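Local coordinates for YfkN protein (Bacillus subtilis subsp. subtilis, PDB 3GVE) that belongs to the calcineurin-like phosphoesterase family of metal-binding proteins and carries a manganese and a magnesium ion side by side, at residues 266-278 with 301-313. Sequence-based numbering, arbitrary orientation.
Sequences NVEKGTINGIPVV and WKVADSKGSIESI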
ATOM      1  N   ASN A 266       9.048 -12.749  25.436  1.00  9.95           N
ATOM      2  CA  ASN A 266      10.454 -12.492  25.727  1.00 10.80           C
ATOM      3  C   ASN A 266      11.081 -11.848  24.479  1.00 10.28           C
ATOM      4  O   ASN A 266      11.347 -12.509  23.486  1.00 10.09           O
ATOM      5  CB  ASN A 266      11.167 -13.784  26.123  1.00 11.88           C
ATOM      6  CG  ASN A 266      12.604 -13.549  26.571  1.00 13.12           C
ATOM      7  OD1 ASN A 266      13.276 -12.695  26.050  1.00 13.35           O
ATOM      8  ND2 ASN A 266      13.059 -14.325  27.536  1.00 15.34           N
ATOM      9  N   VAL A 267      11.275 -10.538  24.538  1.00 10.77           N
ATOM     10  CA  VAL A 267      11.817  -9.771  23.432  1.00 12.44           C
ATOM     11  C   VAL A 267      13.251 -10.112  23.110  1.00 12.99           C
ATOM     12  O   VAL A 267      13.593 -10.256  21.958  1.00 13.45           O
ATOM     13  CB  VAL A 267      11.578  -8.246  23.583  1.00 14.16           C
ATOM     14  CG1 VAL A 267      12.225  -7.504  22.448  1.00 15.10           C
ATOM     15  CG2 VAL A 267      10.070  -7.935  23.736  1.00 15.25           C
ATOM     16  N   GLU A 268      14.057 -10.270  24.144  0.50 13.96           N
ATOM     17  CA  GLU A 268      15.457 -10.592  23.945  0.50 15.71           C
ATOM     18  C   GLU A 268      15.584 -11.904  23.178  0.50 14.33           C
ATOM     19  O   GLU A 268      16.358 -11.990  22.246  0.50 15.28           O
ATOM     20  CB  GLU A 268      16.187 -10.645  25.292  0.50 20.59           C
ATOM     21  CG  GLU A 268      16.191  -9.302  26.056  0.50 27.20           C
ATOM     22  CD  GLU A 268      16.759  -8.166  25.215  0.50 32.43           C
ATOM     23  OE1 GLU A 268      16.029  -7.221  24.877  0.50 34.00           O
ATOM     24  OE2 GLU A 268      17.944  -8.225  24.866  0.50 34.56           O
ATOM     25  N   LYS A 269      14.793 -12.910  23.542  1.00 12.85           N
ATOM     26  CA  LYS A 269      14.879 -14.206  22.852  1.00 12.95           C
ATOM     27  C   LYS A 269      13.981 -14.305  21.633  1.00 11.19           C
ATOM     28  O   LYS A 269      14.137 -15.253  20.856  1.00 11.71           O
ATOM     29  CB  LYS A 269      14.614 -15.340  23.812  1.00 15.07           C
ATOM     30  CG  LYS A 269      15.628 -15.376  24.983  1.00 18.30           C
ATOM     31  CD  LYS A 269      15.387 -16.610  25.760  1.00 22.48           C
ATOM     32  CE  LYS A 269      16.015 -17.871  25.086  1.00 27.08           C
ATOM     33  NZ  LYS A 269      17.462 -18.071  25.279  1.00 29.87           N
ATOM     34  N   GLY A 270      13.071 -13.367  21.455  1.00  9.10           N
ATOM     35  CA  GLY A 270      12.076 -13.425  20.384  1.00  9.43           C
ATOM     36  C   GLY A 270      11.147 -14.575  20.520  1.00  8.93           C
ATOM     37  O   GLY A 270      10.951 -15.324  19.522  1.00  9.83           O
ATOM     38  N   THR A 271      10.554 -14.782  21.677  1.00  9.21           N
ATOM     39  CA  THR A 271       9.630 -15.897  21.921  1.00  9.57           C
ATOM     40  C   THR A 271       8.271 -15.503  22.475  1.00  8.99           C
ATOM     41  O   THR A 271       8.179 -14.481  23.161  1.00  9.59           O
ATOM     42  CB  THR A 271      10.301 -16.985  22.876  1.00  9.90           C
ATOM     43  OG1 THR A 271      10.589 -16.343  24.111  1.00 10.88           O
ATOM     44  CG2 THR A 271      11.527 -17.616  22.317  1.00 10.68           C
ATOM     45  N   ILE A 272       7.281 -16.331  22.233  1.00  8.50           N
ATOM     46  CA  ILE A 272       5.982 -16.170  22.860  1.00  8.84           C
ATOM     47  C   ILE A 272       5.672 -17.541  23.456  1.00  9.03           C
ATOM     48  O   ILE A 272       5.666 -18.536  22.753  1.00  8.94           O
ATOM     49  CB  ILE A 272       4.888 -15.736  21.850  1.00  9.54           C
ATOM     50  CG1 ILE A 272       5.322 -14.479  21.076  1.00 10.66           C
ATOM     51  CG2 ILE A 272       3.548 -15.515  22.588  1.00 10.88           C
ATOM     52  CD1 ILE A 272       4.299 -14.010  20.054  1.00 11.43           C
ATOM     53  N   ASN A 273       5.446 -17.557  24.766  1.00 10.56           N
ATOM     54  CA  ASN A 273       5.280 -18.799  25.518  1.00 10.65           C
ATOM     55  C   ASN A 273       6.416 -19.773  25.249  1.00 10.34           C
ATOM     56  O   ASN A 273       6.203 -20.961  25.151  1.00 11.89           O
ATOM     57  CB  ASN A 273       3.925 -19.455  25.244  1.00 11.78           C
ATOM     58  CG  ASN A 273       3.610 -20.573  26.226  1.00 13.16           C
ATOM     59  OD1 ASN A 273       4.043 -20.550  27.370  1.00 16.12           O
ATOM     60  ND2 ASN A 273       2.871 -21.554  25.771  1.00 12.15           N
ATOM     61  N   GLY A 274       7.622 -19.241  25.117  1.00 10.87           N
ATOM     62  CA  GLY A 274       8.807 -20.059  24.959  1.00 11.19           C
ATOM     63  C   GLY A 274       9.072 -20.543  23.553  1.00 10.92           C
ATOM     64  O   GLY A 274      10.035 -21.219  23.336  1.00 14.43           O
ATOM     65  N   ILE A 275       8.217 -20.178  22.609  1.00  9.71           N
ATOM     66  CA  ILE A 275       8.370 -20.597  21.214  1.00  9.76           C
ATOM     67  C   ILE A 275       8.887 -19.425  20.399  1.00  9.43           C
ATOM     68  O   ILE A 275       8.331 -18.350  20.501  1.00  8.87           O
ATOM     69  CB  ILE A 275       7.007 -21.037  20.650  1.00 10.77           C
ATOM     70  CG1 ILE A 275       6.493 -22.252  21.437  1.00 13.12           C
ATOM     71  CG2 ILE A 275       7.088 -21.358  19.155  1.00 10.64           C
ATOM     72  CD1 ILE A 275       5.053 -22.635  21.129  1.00 14.15           C
ATOM     73  N   PRO A 276       9.929 -19.621  19.592  1.00  9.23           N
ATOM     74  CA  PRO A 276      10.424 -18.502  18.781  1.00  8.76           C
ATOM     75  C   PRO A 276       9.402 -18.121  17.706  1.00  8.15           C
ATOM     76  O   PRO A 276       8.788 -18.983  17.082  1.00  8.55           O
ATOM     77  CB  PRO A 276      11.713 -19.055  18.154  1.00  9.54           C
ATOM     78  CG  PRO A 276      11.552 -20.519  18.151  1.00 10.29           C
ATOM     79  CD  PRO A 276      10.679 -20.868  19.332  1.00 10.27           C
ATOM     80  N   VAL A 277       9.245 -16.817  17.538  1.00  8.74           N
ATOM     81  CA  VAL A 277       8.320 -16.234  16.584  1.00  8.51           C
ATOM     82  C   VAL A 277       9.028 -15.098  15.871  1.00  8.15           C
ATOM     83  O   VAL A 277       9.711 -14.314  16.497  1.00  8.49           O
ATOM     84  CB  VAL A 277       7.103 -15.625  17.314  1.00  8.94           C
ATOM     85  CG1 VAL A 277       6.142 -14.957  16.316  1.00  9.88           C
ATOM     86  CG2 VAL A 277       6.387 -16.697  18.142  1.00 10.16           C
ATOM     87  N   VAL A 278       8.842 -15.015  14.567  1.00  7.97           N
ATOM     88  CA  VAL A 278       9.360 -13.873  13.820  1.00  7.72           C
ATOM     89  C   VAL A 278       8.287 -13.323  12.888  1.00  7.50           C
ATOM     90  O   VAL A 278       7.485 -14.065  12.346  1.00  8.80           O
ATOM     91  CB  VAL A 278      10.659 -14.224  13.029  1.00  8.34           C
ATOM     92  CG1 VAL A 278      11.773 -14.624  14.011  1.00  8.93           C
ATOM     93  CG2 VAL A 278      10.406 -15.322  11.989  1.00  9.19           C
ATOM     94  N   TRP A 301      13.438 -35.790  19.951  1.00 29.41           N
ATOM     95  CA  TRP A 301      14.038 -34.475  19.880  1.00 26.94           C
ATOM     96  C   TRP A 301      13.250 -33.433  20.637  1.00 23.10           C
ATOM     97  O   TRP A 301      12.039 -33.476  20.692  1.00 22.66           O
ATOM     98  CB  TRP A 301      14.163 -34.028  18.419  1.00 29.38           C
ATOM     99  CG  TRP A 301      15.143 -34.821  17.618  1.00 32.54           C
ATOM    100  CD1 TRP A 301      14.871 -35.886  16.826  1.00 35.34           C
ATOM    101  CD2 TRP A 301      16.552 -34.615  17.537  1.00 32.21           C
ATOM    102  NE1 TRP A 301      16.008 -36.358  16.255  1.00 35.89           N
ATOM    103  CE2 TRP A 301      17.063 -35.603  16.683  1.00 34.27           C
ATOM    104  CE3 TRP A 301      17.431 -33.699  18.112  1.00 29.86           C
ATOM    105  CZ2 TRP A 301      18.407 -35.691  16.371  1.00 33.29           C
ATOM    106  CZ3 TRP A 301      18.778 -33.794  17.810  1.00 29.48           C
ATOM    107  CH2 TRP A 301      19.251 -34.788  16.953  1.00 31.35           C
ATOM    108  N   LYS A 302      13.974 -32.498  21.224  1.00 21.36           N
ATOM    109  CA  LYS A 302      13.371 -31.349  21.860  1.00 21.15           C
ATOM    110  C   LYS A 302      14.216 -30.141  21.520  1.00 18.01           C
ATOM    111  O   LYS A 302      15.358 -30.276  21.132  1.00 17.29           O
ATOM    112  CB  LYS A 302      13.321 -31.523  23.374  1.00 24.84           C
ATOM    113  CG  LYS A 302      14.676 -31.590  24.005  1.00 28.19           C
ATOM    114  CD  LYS A 302      14.635 -31.775  25.511  1.00 30.85           C
ATOM    115  CE  LYS A 302      16.046 -31.799  26.047  1.00 32.50           C
ATOM    116  NZ  LYS A 302      16.550 -30.449  26.360  1.00 33.74           N
ATOM    117  N   VAL A 303      13.623 -28.970  21.675  1.00 16.91           N
ATOM    118  CA  VAL A 303      14.325 -27.722  21.508  1.00 16.37           C
ATOM    119  C   VAL A 303      14.902 -27.284  22.843  1.00 17.72           C
ATOM    120  O   VAL A 303      14.193 -26.874  23.747  1.00 19.98           O
ATOM    121  CB  VAL A 303      13.409 -26.623  20.986  1.00 16.17           C
ATOM    122  CG1 VAL A 303      14.186 -25.335  20.816  1.00 15.99           C
ATOM    123  CG2 VAL A 303      12.776 -27.048  19.681  1.00 17.23           C
ATOM    124  N   ALA A 304      16.212 -27.377  22.925  1.00 16.38           N
ATOM    125  CA  ALA A 304      16.972 -27.060  24.143  1.00 16.41           C
ATOM    126  C   ALA A 304      17.074 -25.538  24.294  1.00 16.46           C
ATOM    127  O   ALA A 304      17.173 -25.022  25.416  1.00 18.71           O
ATOM    128  CB  ALA A 304      18.318 -27.656  24.066  1.00 17.37           C
ATOM    129  N   ASP A 305      17.189 -24.805  23.195  1.00 15.56           N
ATOM    130  CA  ASP A 305      17.305 -23.337  23.247  1.00 16.78           C
ATOM    131  C   ASP A 305      16.814 -22.805  21.910  1.00 15.31           C
ATOM    132  O   ASP A 305      16.815 -23.527  20.941  1.00 14.56           O
ATOM    133  CB  ASP A 305      18.757 -22.908  23.502  1.00 19.59           C
ATOM    134  CG  ASP A 305      18.897 -21.439  23.936  1.00 22.91           C
ATOM    135  OD1 ASP A 305      17.914 -20.823  24.332  1.00 23.48           O
ATOM    136  OD2 ASP A 305      20.028 -20.927  23.894  1.00 25.87           O
ATOM    137  N   SER A 306      16.394 -21.546  21.875  1.00 13.96           N
ATOM    138  CA  SER A 306      15.806 -20.989  20.617  1.00 13.51           C
ATOM    139  C   SER A 306      15.997 -19.510  20.617  1.00 12.94           C
ATOM    140  O   SER A 306      16.190 -18.874  21.668  1.00 14.83           O
ATOM    141  CB  SER A 306      14.337 -21.323  20.534  1.00 14.09           C
ATOM    142  OG  SER A 306      13.652 -20.745  21.550  1.00 14.18           O
ATOM    143  N   LYS A 307      15.907 -18.895  19.456  1.00 11.78           N
ATOM    144  CA  LYS A 307      15.913 -17.439  19.353  1.00 12.03           C
ATOM    145  C   LYS A 307      15.157 -17.051  18.082  1.00 11.01           C
ATOM    146  O   LYS A 307      15.336 -17.728  17.072  1.00 11.53           O
ATOM    147  CB  LYS A 307      17.356 -16.945  19.267  1.00 13.74           C
ATOM    148  CG  LYS A 307      17.516 -15.428  19.229  1.00 16.32           C
ATOM    149  CD  LYS A 307      19.005 -15.057  19.140  1.00 20.70           C
ATOM    150  CE  LYS A 307      19.213 -13.613  18.778  1.00 25.82           C
ATOM    151  NZ  LYS A 307      18.836 -12.744  19.855  1.00 29.33           N
ATOM    152  N   GLY A 308      14.339 -15.986  18.132  1.00 10.34           N
ATOM    153  CA  GLY A 308      13.757 -15.354  16.951  1.00  9.61           C
ATOM    154  C   GLY A 308      14.332 -13.976  16.769  1.00  9.19           C
ATOM    155  O   GLY A 308      14.360 -13.186  17.749  1.00 10.96           O
ATOM    156  N   SER A 309      14.743 -13.634  15.573  1.00  9.67           N
ATOM    157  CA  SER A 309      15.259 -12.309  15.275  1.00 10.13           C
ATOM    158  C   SER A 309      14.894 -11.908  13.877  1.00  9.13           C
ATOM    159  O   SER A 309      14.465 -12.768  13.061  1.00  9.01           O
ATOM    160  CB  SER A 309      16.793 -12.315  15.423  1.00 12.50           C
ATOM    161  OG  SER A 309      17.444 -13.192  14.586  1.00 15.13           O
ATOM    162  N   ILE A 310      14.947 -10.634  13.579  1.00  9.42           N
ATOM    163  CA  ILE A 310      14.711 -10.191  12.217  1.00  9.35           C
ATOM    164  C   ILE A 310      15.877  -9.303  11.835  1.00  9.68           C
ATOM    165  O   ILE A 310      16.469  -8.670  12.678  1.00 11.24           O
ATOM    166  CB  ILE A 310      13.369  -9.454  12.058  1.00  9.84           C
ATOM    167  CG1 ILE A 310      13.250  -8.317  13.091  1.00 11.22           C
ATOM    168  CG2 ILE A 310      12.190 -10.436  12.205  1.00 10.46           C
ATOM    169  CD1 ILE A 310      12.006  -7.462  12.919  1.00 11.80           C
ATOM    170  N   GLU A 311      16.199  -9.269  10.554  1.00 10.11           N
ATOM    171  CA  GLU A 311      17.320  -8.466  10.061  1.00 10.94           C
ATOM    172  C   GLU A 311      16.829  -7.642   8.898  1.00 10.03           C
ATOM    173  O   GLU A 311      16.211  -8.159   8.002  1.00  9.82           O
ATOM    174  CB  GLU A 311      18.465  -9.379   9.625  1.00 13.79           C
ATOM    175  CG  GLU A 311      19.654  -8.612   9.055  1.00 18.71           C
ATOM    176  CD  GLU A 311      20.883  -9.473   8.815  1.00 25.31           C
ATOM    177  OE1 GLU A 311      20.771 -10.678   8.560  1.00 28.22           O
ATOM    178  OE2 GLU A 311      21.968  -8.906   8.859  1.00 28.45           O
ATOM    179  N   SER A 312      17.120  -6.351   8.927  1.00 11.17           N
ATOM    180  CA  SER A 312      16.735  -5.445   7.849  1.00 12.04           C
ATOM    181  C   SER A 312      17.645  -5.553   6.630  1.00 11.27           C
ATOM    182  O   SER A 312      18.820  -5.806   6.754  1.00 12.57           O
ATOM    183  CB  SER A 312      16.791  -3.991   8.344  1.00 13.65           C
ATOM    184  OG  SER A 312      18.101  -3.651   8.750  1.00 15.90           O
ATOM    185  N   ILE A 313      17.083  -5.328   5.447  1.00 11.29           N
ATOM    186  CA  ILE A 313      17.916  -5.185   4.250  1.00 12.25           C
ATOM    187  C   ILE A 313      18.641  -3.845   4.298  1.00 13.64           C
ATOM    188  O   ILE A 313      19.735  -3.718   3.794  1.00 14.90           O
ATOM    189  CB  ILE A 313      17.139  -5.339   2.920  1.00 11.43           C
ATOM    190  CG1 ILE A 313      16.000  -4.330   2.794  1.00 11.72           C
ATOM    191  CG2 ILE A 313      16.634  -6.769   2.784  1.00 11.89           C
ATOM    192  CD1 ILE A 313      15.371  -4.265   1.405  1.00 13.05           C
TER
HETATM  193  O   HOH W   1      16.213 -12.067  19.367  1.00 17.87           O
HETATM  194  O   HOH W   2      18.223 -16.812  22.562  1.00 35.79           O
HETATM  195  O   HOH W   3      11.954 -22.703  22.258  1.00 15.32           O
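In this calcineurin-like phosphoesterase domain two beta sheets pack face to face, and the contact joins strand 275-278 and the loop 267-270 of one sheet to strand 305-312, an outermost strand of the other. Strands 275-278 and 305-312 run nearly parallel, their axes 5.6 Å apart at 11°, without pairing as sheet neighbours. The direct backbone bond comes instead from the loop: Gly308 N donates to Lys269 O (2.8 Å, 162° at the hydrogen), the donor standing somewhat out of the Lys269 carbonyl plane. Asn266 OD1 holds this loop in an Asx motif by accepting from Lys269 N. Gly270 and Thr271 both face Asn266 in a G1 beta bulge, and Gly270 CA reaches Gly308 O in a CA-H...O contact. Lys269, bent at chi3 and chi4, crosses Asp305 at about a right angle, and its NZ forms a salt bridge on the syn lone pair of Asp305 OD1 (2.9 Å). Pro276 lays CG and CD against Ser306, CD lying 3.7 Å from OG. Farther along, Val278 CG1, anti to its carbonyl carbon (chi1 -63°), rests on Gly308 CA at 3.6 Å, while Val278 CB meets Ile310 CG2. Pro276 and Val278 also touch Ile290 of strand 286-297, which extends the apolar layer between the sheets. Three waters complete the join: one links Glu268 O, Lys307 NZ and Gly308 O, another Lys269 NZ and Ser306 O, a third Gly274 O and Ser306 OG. With the CA atoms of Gly270 and Gly308 only 4.3 Å apart, backbone meets backbone directly, and charged and water-bridged groups hold the margin.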